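Local atomic coordinates of 1-pyrroline-5-carboxylate dehydrogenase (Thermus thermophilus, PDB entry 1UZB), a protein that probably catalyses the NAD-dependent oxidation of glutamate semialdehyde, the hydrolysis product of 1-pyrroline-5-carboxylate, to glutamate in proline breakdown. Residues 438-451 and 463-475. Sequence-based numbering, arbitrary orientation.
Sequences ANDTPYGLTGGVYS and EFHVGNLYFNRKI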
loop_
_atom_site.group_PDB
_atom_site.type_symbol
_atom_site.label_atom_id
_atom_site.label_comp_id
_atom_site.label_asym_id
_atom_site.label_seq_id
_atom_site.Cartn_x
_atom_site.Cartn_y
_atom_site.Cartn_z
ATOM N N ALA A 438 -19.223 37.395 -7.759
ATOM C CA ALA A 438 -19.247 36.338 -6.758
ATOM C C ALA A 438 -18.087 36.486 -5.776
ATOM O O ALA A 438 -18.268 36.355 -4.564
ATOM C CB ALA A 438 -19.189 34.977 -7.436
ATOM N N ASN A 439 -16.899 36.774 -6.301
ATOM C CA ASN A 439 -15.712 36.917 -5.466
ATOM C C ASN A 439 -15.598 38.234 -4.718
ATOM O O ASN A 439 -14.880 38.318 -3.719
ATOM C CB ASN A 439 -14.442 36.730 -6.303
ATOM C CG ASN A 439 -14.221 35.293 -6.708
ATOM O OD1 ASN A 439 -14.429 34.378 -5.911
ATOM N ND2 ASN A 439 -13.785 35.083 -7.941
ATOM N N ASP A 440 -16.306 39.257 -5.185
ATOM C CA ASP A 440 -16.209 40.565 -4.561
ATOM C C ASP A 440 -17.035 40.802 -3.303
ATOM O O ASP A 440 -17.982 41.589 -3.300
ATOM C CB ASP A 440 -16.497 41.662 -5.595
ATOM C CG ASP A 440 -16.177 43.055 -5.074
ATOM O OD1 ASP A 440 -15.293 43.180 -4.198
ATOM O OD2 ASP A 440 -16.796 44.028 -5.551
ATOM N N THR A 441 -16.671 40.089 -2.240
ATOM C CA THR A 441 -17.277 40.250 -0.918
ATOM C C THR A 441 -16.136 39.917 0.035
ATOM O O THR A 441 -15.115 39.370 -0.380
ATOM C CB THR A 441 -18.458 39.277 -0.610
ATOM O OG1 THR A 441 -17.948 37.992 -0.232
ATOM C CG2 THR A 441 -19.382 39.147 -1.800
ATOM N N PRO A 442 -16.282 40.255 1.321
ATOM C CA PRO A 442 -15.209 39.955 2.278
ATOM C C PRO A 442 -15.179 38.484 2.693
ATOM O O PRO A 442 -14.257 38.048 3.384
ATOM C CB PRO A 442 -15.546 40.851 3.471
ATOM C CG PRO A 442 -16.410 41.940 2.883
ATOM C CD PRO A 442 -17.260 41.183 1.905
ATOM N N TYR A 443 -16.183 37.727 2.258
ATOM C CA TYR A 443 -16.319 36.320 2.627
ATOM C C TYR A 443 -15.878 35.314 1.569
ATOM O O TYR A 443 -15.467 35.682 0.476
ATOM C CB TYR A 443 -17.773 36.033 2.990
ATOM C CG TYR A 443 -18.280 36.782 4.201
ATOM C CD1 TYR A 443 -19.103 37.906 4.069
ATOM C CD2 TYR A 443 -17.986 36.331 5.487
ATOM C CE1 TYR A 443 -19.625 38.552 5.193
ATOM C CE2 TYR A 443 -18.501 36.966 6.611
ATOM C CZ TYR A 443 -19.320 38.071 6.459
ATOM O OH TYR A 443 -19.849 38.668 7.583
ATOM N N GLY A 444 -15.983 34.032 1.911
ATOM C CA GLY A 444 -15.604 32.981 0.982
ATOM C C GLY A 444 -15.928 31.601 1.530
ATOM O O GLY A 444 -15.066 30.719 1.572
ATOM N N LEU A 445 -17.176 31.395 1.940
ATOM C CA LEU A 445 -17.565 30.111 2.513
ATOM C C LEU A 445 -18.156 29.139 1.492
ATOM O O LEU A 445 -17.501 28.164 1.126
ATOM C CB LEU A 445 -18.533 30.331 3.681
ATOM C CG LEU A 445 -18.873 29.094 4.522
ATOM C CD1 LEU A 445 -17.599 28.358 4.926
ATOM C CD2 LEU A 445 -19.654 29.520 5.755
ATOM N N THR A 446 -19.386 29.377 1.046
ATOM C CA THR A 446 -19.977 28.489 0.048
ATOM C C THR A 446 -20.361 29.252 -1.202
ATOM O O THR A 446 -20.473 30.479 -1.199
ATOM C CB THR A 446 -21.252 27.774 0.552
ATOM O OG1 THR A 446 -22.273 28.745 0.805
ATOM C CG2 THR A 446 -20.968 26.985 1.816
ATOM N N GLY A 447 -20.562 28.500 -2.273
ATOM C CA GLY A 447 -20.954 29.080 -3.539
ATOM C C GLY A 447 -21.427 27.971 -4.450
ATOM O O GLY A 447 -21.110 26.795 -4.235
ATOM N N GLY A 448 -22.199 28.335 -5.463
ATOM C CA GLY A 448 -22.681 27.342 -6.395
ATOM C C GLY A 448 -22.777 27.875 -7.806
ATOM O O GLY A 448 -22.807 29.090 -8.032
ATOM N N VAL A 449 -22.796 26.952 -8.762
ATOM C CA VAL A 449 -22.946 27.297 -10.166
ATOM C C VAL A 449 -23.870 26.301 -10.841
ATOM O O VAL A 449 -23.681 25.087 -10.710
ATOM C CB VAL A 449 -21.613 27.251 -10.947
ATOM C CG1 VAL A 449 -21.866 27.586 -12.418
ATOM C CG2 VAL A 449 -20.614 28.228 -10.353
ATOM N N TYR A 450 -24.895 26.813 -11.514
ATOM C CA TYR A 450 -25.788 25.971 -12.299
ATOM C C TYR A 450 -25.429 26.327 -13.734
ATOM O O TYR A 450 -25.576 27.480 -14.162
ATOM C CB TYR A 450 -27.266 26.267 -12.034
ATOM C CG TYR A 450 -27.815 25.535 -10.829
ATOM C CD1 TYR A 450 -27.675 26.063 -9.551
ATOM C CD2 TYR A 450 -28.453 24.296 -10.968
ATOM C CE1 TYR A 450 -28.157 25.384 -8.433
ATOM C CE2 TYR A 450 -28.937 23.607 -9.853
ATOM C CZ TYR A 450 -28.786 24.161 -8.592
ATOM O OH TYR A 450 -29.279 23.509 -7.485
ATOM N N SER A 451 -24.912 25.337 -14.454
ATOM C CA SER A 451 -24.492 25.505 -15.836
ATOM C C SER A 451 -24.236 24.138 -16.450
ATOM O O SER A 451 -23.887 23.192 -15.744
ATOM C CB SER A 451 -23.195 26.321 -15.901
ATOM O OG SER A 451 -22.676 26.350 -17.225
ATOM N N GLU A 463 -11.445 29.356 -10.056
ATOM C CA GLU A 463 -11.540 30.768 -9.681
ATOM C C GLU A 463 -12.673 31.287 -8.796
ATOM O O GLU A 463 -12.619 32.440 -8.372
ATOM C CB GLU A 463 -11.484 31.614 -10.956
ATOM C CG GLU A 463 -10.189 31.460 -11.743
ATOM C CD GLU A 463 -8.975 31.942 -10.971
ATOM O OE1 GLU A 463 -8.957 33.128 -10.581
ATOM O OE2 GLU A 463 -8.039 31.140 -10.755
ATOM N N PHE A 464 -13.703 30.488 -8.535
ATOM C CA PHE A 464 -14.794 30.927 -7.655
ATOM C C PHE A 464 -14.188 30.664 -6.270
ATOM O O PHE A 464 -14.178 29.525 -5.791
ATOM C CB PHE A 464 -16.030 30.056 -7.891
ATOM C CG PHE A 464 -17.308 30.606 -7.298
ATOM C CD1 PHE A 464 -17.302 31.363 -6.126
ATOM C CD2 PHE A 464 -18.536 30.288 -7.880
ATOM C CE1 PHE A 464 -18.505 31.785 -5.542
ATOM C CE2 PHE A 464 -19.737 30.707 -7.301
ATOM C CZ PHE A 464 -19.718 31.452 -6.133
ATOM N N HIS A 465 -13.687 31.722 -5.636
ATOM C CA HIS A 465 -12.973 31.595 -4.366
ATOM C C HIS A 465 -13.763 31.393 -3.082
ATOM O O HIS A 465 -13.897 32.302 -2.261
ATOM C CB HIS A 465 -12.019 32.790 -4.205
ATOM C CG HIS A 465 -10.880 32.536 -3.265
ATOM N ND1 HIS A 465 -9.960 31.529 -3.465
ATOM C CD2 HIS A 465 -10.507 33.163 -2.122
ATOM C CE1 HIS A 465 -9.070 31.546 -2.488
ATOM N NE2 HIS A 465 -9.379 32.527 -1.660
ATOM N N VAL A 466 -14.265 30.175 -2.908
ATOM C CA VAL A 466 -15.006 29.801 -1.710
ATOM C C VAL A 466 -14.493 28.432 -1.278
ATOM O O VAL A 466 -14.021 27.650 -2.105
ATOM C CB VAL A 466 -16.536 29.736 -1.961
ATOM C CG1 VAL A 466 -17.074 31.130 -2.261
ATOM C CG2 VAL A 466 -16.845 28.789 -3.101
ATOM N N GLY A 467 -14.584 28.148 0.017
ATOM C CA GLY A 467 -14.097 26.878 0.527
ATOM C C GLY A 467 -14.941 25.670 0.166
ATOM O O GLY A 467 -14.432 24.549 0.127
ATOM N N ASN A 468 -16.230 25.891 -0.078
ATOM C CA ASN A 468 -17.151 24.814 -0.438
ATOM C C ASN A 468 -17.971 25.258 -1.638
ATOM O O ASN A 468 -18.863 26.104 -1.521
ATOM C CB ASN A 468 -18.076 24.471 0.735
ATOM C CG ASN A 468 -17.383 23.639 1.797
ATOM O OD1 ASN A 468 -16.608 24.152 2.614
ATOM N ND2 ASN A 468 -17.645 22.335 1.778
ATOM N N LEU A 469 -17.656 24.665 -2.785
ATOM C CA LEU A 469 -18.299 24.989 -4.052
ATOM C C LEU A 469 -19.121 23.810 -4.563
ATOM O O LEU A 469 -18.675 22.667 -4.495
ATOM C CB LEU A 469 -17.211 25.365 -5.058
ATOM C CG LEU A 469 -17.571 25.811 -6.477
ATOM C CD1 LEU A 469 -18.448 27.056 -6.447
ATOM C CD2 LEU A 469 -16.281 26.087 -7.240
ATOM N N TYR A 470 -20.312 24.094 -5.080
ATOM C CA TYR A 470 -21.203 23.049 -5.568
ATOM C C TYR A 470 -21.734 23.358 -6.960
ATOM O O TYR A 470 -22.150 24.493 -7.236
ATOM C CB TYR A 470 -22.389 22.884 -4.617
ATOM C CG TYR A 470 -21.994 22.661 -3.176
ATOM C CD1 TYR A 470 -21.680 23.734 -2.339
ATOM C CD2 TYR A 470 -21.924 21.373 -2.651
ATOM C CE1 TYR A 470 -21.306 23.523 -1.004
ATOM C CE2 TYR A 470 -21.558 21.152 -1.334
ATOM C CZ TYR A 470 -21.250 22.226 -0.513
ATOM O OH TYR A 470 -20.896 22.000 0.799
ATOM N N PHE A 471 -21.733 22.349 -7.832
ATOM C CA PHE A 471 -22.224 22.519 -9.193
ATOM C C PHE A 471 -23.516 21.746 -9.440
ATOM O O PHE A 471 -23.592 20.536 -9.200
ATOM C CB PHE A 471 -21.184 22.065 -10.223
ATOM C CG PHE A 471 -19.881 22.802 -10.152
ATOM C CD1 PHE A 471 -19.825 24.129 -9.729
ATOM C CD2 PHE A 471 -18.704 22.176 -10.549
ATOM C CE1 PHE A 471 -18.614 24.817 -9.707
ATOM C CE2 PHE A 471 -17.491 22.853 -10.533
ATOM C CZ PHE A 471 -17.444 24.180 -10.110
ATOM N N ASN A 472 -24.521 22.463 -9.932
ATOM C CA ASN A 472 -25.823 21.899 -10.258
ATOM C C ASN A 472 -26.544 21.198 -9.115
ATOM O O ASN A 472 -27.197 20.171 -9.301
ATOM C CB ASN A 472 -25.689 20.995 -11.489
ATOM C CG ASN A 472 -25.298 21.787 -12.723
ATOM O OD1 ASN A 472 -25.830 22.877 -12.954
ATOM N ND2 ASN A 472 -24.369 21.261 -13.511
ATOM N N ARG A 473 -26.433 21.799 -7.934
ATOM C CA ARG A 473 -27.083 21.315 -6.726
ATOM C C ARG A 473 -27.051 22.406 -5.655
ATOM O O ARG A 473 -26.362 23.415 -5.806
ATOM C CB ARG A 473 -26.403 20.052 -6.194
ATOM C CG ARG A 473 -24.912 20.183 -5.963
ATOM C CD ARG A 473 -24.460 19.279 -4.831
ATOM N NE ARG A 473 -24.836 19.850 -3.541
ATOM C CZ ARG A 473 -24.710 19.235 -2.369
ATOM N NH1 ARG A 473 -24.220 18.004 -2.304
ATOM N NH2 ARG A 473 -25.056 19.867 -1.255
ATOM N N LYS A 474 -27.799 22.192 -4.576
ATOM C CA LYS A 474 -27.876 23.150 -3.473
ATOM C C LYS A 474 -26.493 23.393 -2.870
ATOM O O LYS A 474 -25.613 22.530 -2.946
ATOM C CB LYS A 474 -28.824 22.624 -2.391
ATOM C CG LYS A 474 -28.317 21.361 -1.720
ATOM C CD LYS A 474 -29.270 20.829 -0.666
ATOM C CE LYS A 474 -28.629 19.667 0.086
ATOM N NZ LYS A 474 -29.460 19.162 1.216
ATOM N N ILE A 475 -26.299 24.560 -2.260
ATOM C CA ILE A 475 -25.004 24.881 -1.668
ATOM C C ILE A 475 -24.965 24.739 -0.153
ATOM O O ILE A 475 -23.963 25.060 0.480
ATOM C CB ILE A 475 -24.539 26.304 -2.066
ATOM C CG1 ILE A 475 -25.470 27.372 -1.479
ATOM C CG2 ILE A 475 -24.499 26.404 -3.580
ATOM C CD1 ILE A 475 -24.951 28.793 -1.669
HETATM O O HOH W 1 -14.612 34.914 -2.551
#
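Strands 446-450 and 468-471 pair in parallel through backbone bonds that run from Gly444 O, which takes Gly467 N, and Leu445 O, which takes Asn468 N, to Val449 O, which takes Asn472 N (2.9 Å). In between, Gly447 bonds with both N and O, to Asn468 O and Tyr470 N, and Val449 N reaches Tyr470 O.

Side-chain amides bond to backbone at both ends of the contact. Asn439, in the last turn of helix 431-439, spans the chain leaving helix 454-463: OD1 accepts from His465 N on a lone pair, in the carbonyl plane (2.8 Å), while ND2 donates to Glu463 O at 2.9 Å. Replaced by alanine, this position would probably leave His465 N and Glu463 O without these mates and the helix exit freer to shift. Asn472 takes both backbone groups of one residue, Ser451, OD1 accepting from Ser451 N and ND2 giving to Ser451 O at 3.0 Å, with that oxygen in the amide plane. With CG beside its own backbone N (chi1 -65°), its amide turns back toward the end of strand 446-450.

Apolar contacts fill both faces of the sheet. The Phe464 ring, swung away from its backbone N (chi1 -166°), has Ala438 CB over one face (3.8 Å to CE1) and Val449 CG2 at its edge; CZ lies 3.7 Å from Gly447 CA, where a CB would collide. Phe471 runs alongside Val449. On the other face, Ile475 CG2 lies 3.5 Å from Gly448 CA, and Asn472 CA sits over the Tyr450 ring in a CH-pi contact.

Phe471 and Val449 also meet helix 454-463, the crossover of this beta-alpha-beta unit, and strand 468-471 continues the sheet into a strand of the second subunit. The backbone ladder thus sets the register, Asn472 carries it on to Ser451, and Asn439 ties together two helix exits, with glycines admitting the large side chains close to the strand.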